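Local coordinates for protein phage related exonuclease (Haemophilus somnus 129PT, PDB 3K93) that is probably a phage-related exonuclease that hydrolyses DNA, at residues D117-Q129 / L179-V192. Sequence-based numbering, arbitrary orientation.
Sequences DIGSHPFFTDEAQ and LVEQIPQIRRITTV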
ATOM      1  N   ASP A 117     -19.308   3.497  -4.641  1.00 11.18           N
ATOM      2  CA  ASP A 117     -20.153   2.443  -4.125  1.00 11.52           C
ATOM      3  C   ASP A 117     -20.486   2.648  -2.651  1.00 10.82           C
ATOM      4  O   ASP A 117     -20.014   3.600  -2.028  1.00  9.93           O
ATOM      5  CB  ASP A 117     -19.558   1.026  -4.465  1.00 12.44           C
ATOM      6  CG  ASP A 117     -18.354   0.645  -3.665  1.00 15.06           C
ATOM      7  OD1 ASP A 117     -17.947   1.382  -2.721  1.00 18.03           O
ATOM      8  OD2 ASP A 117     -17.834  -0.474  -3.966  1.00 16.57           O
ATOM      9  N   ILE A 118     -21.344   1.780  -2.133  1.00 10.34           N
ATOM     10  CA  ILE A 118     -21.815   1.853  -0.747  1.00 10.00           C
ATOM     11  C   ILE A 118     -20.619   1.849   0.207  1.00 10.05           C
ATOM     12  O   ILE A 118     -20.583   2.594   1.166  1.00 10.12           O
ATOM     13  CB  ILE A 118     -22.812   0.690  -0.423  1.00 10.24           C
ATOM     14  CG1 ILE A 118     -24.122   0.887  -1.218  1.00  8.25           C
ATOM     15  CG2 ILE A 118     -23.062   0.552   1.109  1.00  8.14           C
ATOM     16  CD1 ILE A 118     -24.980  -0.385  -1.387  1.00  5.95           C
ATOM     17  N   GLY A 119     -19.631   1.027  -0.092  1.00 10.49           N
ATOM     18  CA  GLY A 119     -18.438   0.963   0.727  1.00 11.19           C
ATOM     19  C   GLY A 119     -17.657   2.254   0.860  1.00 11.50           C
ATOM     20  O   GLY A 119     -17.183   2.576   1.962  1.00 11.37           O
ATOM     21  N   SER A 120     -17.520   2.983  -0.241  1.00 11.51           N
ATOM     22  CA  SER A 120     -16.686   4.175  -0.274  1.00 12.37           C
ATOM     23  C   SER A 120     -17.522   5.419   0.087  1.00 11.63           C
ATOM     24  O   SER A 120     -16.986   6.444   0.497  1.00 12.16           O
ATOM     25  CB  SER A 120     -16.034   4.348  -1.696  1.00 12.92           C
ATOM     26  OG  SER A 120     -17.024   4.677  -2.721  1.00 13.79           O
ATOM     27  N   HIS A 121     -18.833   5.323  -0.057  1.00 11.40           N
ATOM     28  CA  HIS A 121     -19.719   6.446   0.241  1.00 11.68           C
ATOM     29  C   HIS A 121     -19.834   6.684   1.759  1.00 11.91           C
ATOM     30  O   HIS A 121     -20.135   5.751   2.492  1.00 12.23           O
ATOM     31  CB  HIS A 121     -21.117   6.189  -0.315  1.00 11.20           C
ATOM     32  CG  HIS A 121     -22.069   7.293  -0.034  1.00 11.13           C
ATOM     33  ND1 HIS A 121     -22.005   8.501  -0.682  1.00 10.70           N
ATOM     34  CD2 HIS A 121     -23.084   7.396   0.856  1.00 10.17           C
ATOM     35  CE1 HIS A 121     -22.962   9.289  -0.230  1.00  8.10           C
ATOM     36  NE2 HIS A 121     -23.612   8.657   0.724  1.00  9.08           N
ATOM     37  N   PRO A 122     -19.625   7.920   2.214  1.00 12.03           N
ATOM     38  CA  PRO A 122     -19.732   8.225   3.639  1.00 12.88           C
ATOM     39  C   PRO A 122     -21.169   8.548   4.101  1.00 13.14           C
ATOM     40  O   PRO A 122     -21.597   9.711   4.134  1.00 13.17           O
ATOM     41  CB  PRO A 122     -18.823   9.429   3.809  1.00 13.42           C
ATOM     42  CG  PRO A 122     -18.847  10.122   2.472  1.00 13.59           C
ATOM     43  CD  PRO A 122     -19.118   9.069   1.437  1.00 13.02           C
ATOM     44  N   PHE A 123     -21.905   7.489   4.411  1.00 12.36           N
ATOM     45  CA  PHE A 123     -23.212   7.601   4.948  1.00 12.02           C
ATOM     46  C   PHE A 123     -23.194   8.300   6.294  1.00 12.47           C
ATOM     47  O   PHE A 123     -24.136   9.025   6.604  1.00 14.23           O
ATOM     48  CB  PHE A 123     -23.845   6.216   5.156  1.00 11.66           C
ATOM     49  CG  PHE A 123     -24.275   5.540   3.875  1.00 10.84           C
ATOM     50  CD1 PHE A 123     -25.541   5.758   3.358  1.00 10.40           C
ATOM     51  CD2 PHE A 123     -23.429   4.663   3.218  1.00  9.99           C
ATOM     52  CE1 PHE A 123     -25.958   5.137   2.186  1.00 10.21           C
ATOM     53  CE2 PHE A 123     -23.835   4.053   2.056  1.00 12.18           C
ATOM     54  CZ  PHE A 123     -25.122   4.301   1.540  1.00 11.24           C
ATOM     55  N   PHE A 124     -22.164   8.046   7.115  1.00 11.16           N
ATOM     56  CA  PHE A 124     -22.206   8.425   8.531  1.00  9.88           C
ATOM     57  C   PHE A 124     -21.532   9.755   8.710  1.00  9.38           C
ATOM     58  O   PHE A 124     -20.592  10.031   8.024  1.00  8.13           O
ATOM     59  CB  PHE A 124     -21.591   7.304   9.355  1.00  8.91           C
ATOM     60  CG  PHE A 124     -22.264   5.982   9.101  1.00  9.42           C
ATOM     61  CD1 PHE A 124     -23.597   5.807   9.433  1.00  7.26           C
ATOM     62  CD2 PHE A 124     -21.594   4.937   8.483  1.00  7.52           C
ATOM     63  CE1 PHE A 124     -24.240   4.601   9.162  1.00  7.92           C
ATOM     64  CE2 PHE A 124     -22.219   3.745   8.225  1.00  7.77           C
ATOM     65  CZ  PHE A 124     -23.559   3.581   8.550  1.00  8.03           C
ATOM     66  N   THR A 125     -22.015  10.585   9.629  1.00  9.44           N
ATOM     67  CA  THR A 125     -21.479  11.949   9.702  0.50  9.56           C
ATOM     68  C   THR A 125     -19.990  11.998  10.057  1.00  9.33           C
ATOM     69  O   THR A 125     -19.256  12.788   9.424  1.00  8.85           O
ATOM     70  CB  THR A 125     -22.272  12.862  10.630  0.50  9.87           C
ATOM     71  OG1 THR A 125     -22.390  12.251  11.918  0.50 10.89           O
ATOM     72  CG2 THR A 125     -23.644  13.124  10.041  0.50  9.66           C
ATOM     73  N   ASP A 126     -19.531  11.173  11.014  1.00  8.63           N
ATOM     74  CA  ASP A 126     -18.085  11.117  11.345  1.00  9.13           C
ATOM     75  C   ASP A 126     -17.279  10.646  10.127  1.00  8.71           C
ATOM     76  O   ASP A 126     -16.252  11.233   9.798  1.00  9.84           O
ATOM     77  CB  ASP A 126     -17.757  10.325  12.637  1.00  8.77           C
ATOM     78  CG  ASP A 126     -18.155   8.833  12.585  1.00 10.32           C
ATOM     79  OD1 ASP A 126     -18.980   8.429  11.740  1.00 12.32           O
ATOM     80  OD2 ASP A 126     -17.658   8.052  13.440  1.00  9.70           O
ATOM     81  N   GLU A 127     -17.812   9.675   9.424  1.00  8.64           N
ATOM     82  CA  GLU A 127     -17.203   9.133   8.235  1.00  9.05           C
ATOM     83  C   GLU A 127     -17.032  10.172   7.136  1.00  9.64           C
ATOM     84  O   GLU A 127     -15.983  10.222   6.486  1.00  9.51           O
ATOM     85  CB  GLU A 127     -18.045   7.956   7.713  1.00  9.47           C
ATOM     86  CG  GLU A 127     -17.376   7.138   6.602  1.00 10.17           C
ATOM     87  CD  GLU A 127     -18.308   6.074   6.007  1.00 14.06           C
ATOM     88  OE1 GLU A 127     -19.567   6.063   6.317  1.00 13.47           O
ATOM     89  OE2 GLU A 127     -17.777   5.277   5.204  1.00 11.46           O
ATOM     90  N   ALA A 128     -18.059  10.994   6.930  1.00  9.58           N
ATOM     91  CA  ALA A 128     -18.035  12.066   5.931  1.00  9.97           C
ATOM     92  C   ALA A 128     -17.015  13.123   6.285  1.00 10.38           C
ATOM     93  O   ALA A 128     -16.251  13.556   5.430  1.00 10.57           O
ATOM     94  CB  ALA A 128     -19.416  12.674   5.768  1.00  8.31           C
ATOM     95  N   GLN A 129     -17.003  13.547   7.543  1.00 11.69           N
ATOM     96  CA  GLN A 129     -16.021  14.515   8.032  1.00 12.46           C
ATOM     97  C   GLN A 129     -14.593  14.048   7.821  1.00 12.28           C
ATOM     98  O   GLN A 129     -13.748  14.808   7.363  1.00 12.50           O
ATOM     99  CB  GLN A 129     -16.251  14.800   9.521  1.00 12.70           C
ATOM    100  CG  GLN A 129     -17.338  15.833   9.725  1.00 18.21           C
ATOM    101  CD  GLN A 129     -18.047  15.728  11.077  1.00 24.83           C
ATOM    102  OE1 GLN A 129     -17.738  14.867  11.896  1.00 31.22           O
ATOM    103  NE2 GLN A 129     -19.014  16.602  11.302  1.00 28.20           N
ATOM    104  N   LEU A 179     -28.345  -2.814  -5.148  1.00 13.42           N
ATOM    105  CA  LEU A 179     -28.323  -2.459  -3.731  1.00 13.19           C
ATOM    106  C   LEU A 179     -28.473  -0.964  -3.488  1.00 12.60           C
ATOM    107  O   LEU A 179     -28.992  -0.583  -2.466  1.00 12.19           O
ATOM    108  CB  LEU A 179     -27.024  -2.914  -3.080  1.00 13.33           C
ATOM    109  CG  LEU A 179     -26.789  -4.405  -2.916  1.00 14.41           C
ATOM    110  CD1 LEU A 179     -25.422  -4.571  -2.195  1.00 13.27           C
ATOM    111  CD2 LEU A 179     -27.980  -5.104  -2.176  1.00 13.46           C
ATOM    112  N   VAL A 180     -28.018  -0.127  -4.427  1.00 12.54           N
ATOM    113  CA  VAL A 180     -28.065   1.312  -4.264  1.00 11.89           C
ATOM    114  C   VAL A 180     -29.498   1.851  -4.490  1.00 11.94           C
ATOM    115  O   VAL A 180     -29.989   2.697  -3.747  1.00  9.74           O
ATOM    116  CB  VAL A 180     -27.077   2.019  -5.207  1.00 12.87           C
ATOM    117  CG1 VAL A 180     -27.200   3.565  -5.091  1.00 10.89           C
ATOM    118  CG2 VAL A 180     -25.612   1.530  -4.955  1.00 11.62           C
ATOM    119  N   GLU A 181     -30.154   1.315  -5.496  1.00 12.40           N
ATOM    120  CA  GLU A 181     -31.529   1.665  -5.824  1.00 13.29           C
ATOM    121  C   GLU A 181     -32.542   1.277  -4.742  1.00 13.81           C
ATOM    122  O   GLU A 181     -33.621   1.821  -4.722  1.00 14.55           O
ATOM    123  CB  GLU A 181     -31.931   0.996  -7.127  1.00 12.98           C
ATOM    124  CG  GLU A 181     -31.298   1.642  -8.307  1.00 15.71           C
ATOM    125  CD  GLU A 181     -31.656   0.977  -9.635  1.00 19.44           C
ATOM    126  OE1 GLU A 181     -32.233  -0.130  -9.624  1.00 20.84           O
ATOM    127  OE2 GLU A 181     -31.319   1.569 -10.689  1.00 25.20           O
ATOM    128  N   GLN A 182     -32.198   0.340  -3.872  1.00 13.65           N
ATOM    129  CA  GLN A 182     -33.022   0.029  -2.717  1.00 14.63           C
ATOM    130  C   GLN A 182     -32.973   1.049  -1.612  1.00 12.54           C
ATOM    131  O   GLN A 182     -33.787   0.986  -0.741  1.00 12.83           O
ATOM    132  CB  GLN A 182     -32.554  -1.262  -2.095  1.00 15.47           C
ATOM    133  CG  GLN A 182     -32.833  -2.426  -2.965  1.00 22.04           C
ATOM    134  CD  GLN A 182     -33.098  -3.602  -2.129  1.00 27.13           C
ATOM    135  OE1 GLN A 182     -34.246  -4.003  -1.968  1.00 28.89           O
ATOM    136  NE2 GLN A 182     -32.045  -4.096  -1.462  1.00 30.61           N
ATOM    137  N   ILE A 183     -31.998   1.950  -1.613  1.00 11.56           N
ATOM    138  CA  ILE A 183     -31.814   2.851  -0.493  1.00 10.53           C
ATOM    139  C   ILE A 183     -32.512   4.133  -0.881  1.00 11.32           C
ATOM    140  O   ILE A 183     -32.258   4.654  -1.940  1.00 10.89           O
ATOM    141  CB  ILE A 183     -30.320   3.153  -0.229  1.00 10.24           C
ATOM    142  CG1 ILE A 183     -29.502   1.868  -0.056  1.00  9.15           C
ATOM    143  CG2 ILE A 183     -30.137   4.063   0.966  1.00  8.69           C
ATOM    144  CD1 ILE A 183     -27.952   2.162   0.014  1.00  7.02           C
ATOM    145  N   PRO A 184     -33.416   4.644  -0.037  1.00 11.79           N
ATOM    146  CA  PRO A 184     -33.999   5.949  -0.317  1.00 12.33           C
ATOM    147  C   PRO A 184     -32.953   7.035  -0.657  1.00 12.81           C
ATOM    148  O   PRO A 184     -31.896   7.154   0.009  1.00 13.01           O
ATOM    149  CB  PRO A 184     -34.698   6.296   0.984  1.00 12.15           C
ATOM    150  CG  PRO A 184     -35.072   5.013   1.553  1.00 12.37           C
ATOM    151  CD  PRO A 184     -33.929   4.082   1.215  1.00 12.46           C
ATOM    152  N   GLN A 185     -33.238   7.799  -1.697  1.00 13.20           N
ATOM    153  CA  GLN A 185     -32.339   8.820  -2.136  1.00 14.12           C
ATOM    154  C   GLN A 185     -31.976   9.814  -1.041  1.00 14.21           C
ATOM    155  O   GLN A 185     -30.822  10.227  -0.970  1.00 14.39           O
ATOM    156  CB  GLN A 185     -32.877   9.568  -3.336  1.00 15.08           C
ATOM    157  CG  GLN A 185     -31.791  10.312  -4.108  1.00 18.02           C
ATOM    158  CD  GLN A 185     -32.356  11.070  -5.263  1.00 22.59           C
ATOM    159  OE1 GLN A 185     -33.166  11.992  -5.064  1.00 24.85           O
ATOM    160  NE2 GLN A 185     -31.958  10.687  -6.494  1.00 23.80           N
ATOM    161  N   ILE A 186     -32.910  10.165  -0.167  1.00 14.36           N
ATOM    162  CA  ILE A 186     -32.579  11.071   0.926  1.00 14.84           C
ATOM    163  C   ILE A 186     -31.530  10.502   1.882  1.00 14.86           C
ATOM    164  O   ILE A 186     -30.844  11.283   2.497  1.00 15.28           O
ATOM    165  CB  ILE A 186     -33.805  11.679   1.719  1.00 15.65           C
ATOM    166  CG1 ILE A 186     -34.777  10.620   2.190  1.00 17.48           C
ATOM    167  CG2 ILE A 186     -34.589  12.761   0.870  1.00 15.23           C
ATOM    168  CD1 ILE A 186     -34.178   9.567   3.012  1.00 20.03           C
ATOM    169  N   ARG A 187     -31.356   9.175   1.961  1.00 13.97           N
ATOM    170  CA  ARG A 187     -30.261   8.596   2.765  1.00 14.41           C
ATOM    171  C   ARG A 187     -28.920   8.491   2.033  1.00 14.21           C
ATOM    172  O   ARG A 187     -27.900   8.091   2.639  1.00 13.93           O
ATOM    173  CB  ARG A 187     -30.648   7.222   3.290  1.00 15.04           C
ATOM    174  CG  ARG A 187     -31.700   7.301   4.426  1.00 16.83           C
ATOM    175  CD  ARG A 187     -32.330   5.986   4.658  1.00 19.73           C
ATOM    176  NE  ARG A 187     -33.381   6.056   5.673  1.00 22.69           N
ATOM    177  CZ  ARG A 187     -34.044   4.999   6.141  1.00 23.26           C
ATOM    178  NH1 ARG A 187     -33.781   3.779   5.687  1.00 23.74           N
ATOM    179  NH2 ARG A 187     -34.976   5.160   7.067  1.00 24.55           N
ATOM    180  N   ARG A 188     -28.909   8.851   0.753  1.00 12.94           N
ATOM    181  CA  ARG A 188     -27.702   8.722  -0.062  1.00 13.22           C
ATOM    182  C   ARG A 188     -27.014  10.055  -0.332  1.00 13.03           C
ATOM    183  O   ARG A 188     -26.178  10.135  -1.210  1.00 13.73           O
ATOM    184  CB  ARG A 188     -28.023   7.987  -1.370  1.00 12.83           C
ATOM    185  CG  ARG A 188     -28.223   6.513  -1.125  1.00 12.76           C
ATOM    186  CD  ARG A 188     -28.420   5.721  -2.411  1.00 15.23           C
ATOM    187  NE  ARG A 188     -29.776   5.837  -2.941  1.00 16.13           N
ATOM    188  CZ  ARG A 188     -30.123   6.430  -4.083  1.00 21.27           C
ATOM    189  NH1 ARG A 188     -29.235   7.008  -4.881  1.00 23.34           N
ATOM    190  NH2 ARG A 188     -31.401   6.457  -4.442  1.00 21.23           N
ATOM    191  N   ILE A 189     -27.388  11.101   0.413  1.00 12.45           N
ATOM    192  CA  ILE A 189     -26.664  12.372   0.385  1.00 12.53           C
ATOM    193  C   ILE A 189     -26.230  12.646   1.813  1.00 12.59           C
ATOM    194  O   ILE A 189     -27.049  12.595   2.709  1.00 12.91           O
ATOM    195  CB  ILE A 189     -27.499  13.555  -0.254  1.00 11.63           C
ATOM    196  CG1 ILE A 189     -26.710  14.870  -0.171  1.00 12.88           C
ATOM    197  CG2 ILE A 189     -28.845  13.700   0.375  1.00 11.75           C
ATOM    198  CD1 ILE A 189     -27.262  15.991  -1.054  1.00  9.83           C
ATOM    199  N   THR A 190     -24.944  12.899   2.019  1.00 12.40           N
ATOM    200  CA  THR A 190     -24.428  13.344   3.297  1.00 12.61           C
ATOM    201  C   THR A 190     -23.623  14.585   3.031  1.00 13.02           C
ATOM    202  O   THR A 190     -22.725  14.566   2.171  1.00 13.49           O
ATOM    203  CB  THR A 190     -23.537  12.292   3.983  1.00 13.05           C
ATOM    204  OG1 THR A 190     -24.296  11.101   4.185  1.00 15.63           O
ATOM    205  CG2 THR A 190     -23.033  12.783   5.375  1.00 10.33           C
ATOM    206  N   THR A 191     -23.950  15.666   3.759  1.00 13.47           N
ATOM    207  CA  THR A 191     -23.362  16.991   3.532  1.00 13.79           C
ATOM    208  C   THR A 191     -22.411  17.371   4.677  1.00 14.13           C
ATOM    209  O   THR A 191     -22.753  17.146   5.825  1.00 14.60           O
ATOM    210  CB  THR A 191     -24.454  18.073   3.411  1.00 14.40           C
ATOM    211  OG1 THR A 191     -25.244  17.821   2.244  1.00 14.65           O
ATOM    212  CG2 THR A 191     -23.820  19.464   3.260  1.00 12.11           C
ATOM    213  N   VAL A 192     -21.223  17.898   4.358  1.00 13.56           N
ATOM    214  CA  VAL A 192     -20.282  18.403   5.364  1.00 13.32           C
ATOM    215  C   VAL A 192     -20.118  19.916   5.135  1.00 13.64           C
ATOM    216  O   VAL A 192     -19.874  20.339   4.027  1.00 14.31           O
ATOM    217  CB  VAL A 192     -18.923  17.708   5.270  1.00 13.64           C
ATOM    218  CG1 VAL A 192     -17.879  18.358   6.245  1.00 12.21           C
ATOM    219  CG2 VAL A 192     -19.062  16.206   5.539  1.00 13.56           C
TER
HETATM  220  O   HOH W   1     -25.606   9.398   2.499  1.00 11.28           O
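T190 meets A128 where helix 125-135 crosses strand 189-195, the outermost within the chain of a mixed four-stranded sheet consistent with a PD-(D/E)XK nuclease core, illustrating how one strand residue can serve an apolar and a polar neighbour at once. With OG1 beside the backbone N (chi1 -59°), CG2 is anti to that N and lies 3.6 Å from A128 CB. V192 CG2 touches the same methyl, while T190 OG1 turns to the inverse gamma turn centred on P122. There P122 O at 3.0 Å and F123 O at 3.2 Å both lie within its reach. A water bonded to OG1 also links H121 NE2, and the water oxygen lies 2.6 Å from R187 O, to which it donates, tying the loop to the chain before the strand.

Before the strand, the F123 ring presents its edge to R187 O, with CD1 at 3.4 Å, while H121 CD2 sits over the centre of one face. F123 CZ and I118 CD1 both reach I183 CD1, and the I118 side chain crosses that of L179 at about a right angle. In the second shell, S115 OG holds H121 ND1, and F50 of a second subunit packs on L179 and I183. R188, bonded through NH1 to L159 O, grips I183 O side-on, its NE at 2.9 Å and its NH2 nearly along the C=O axis.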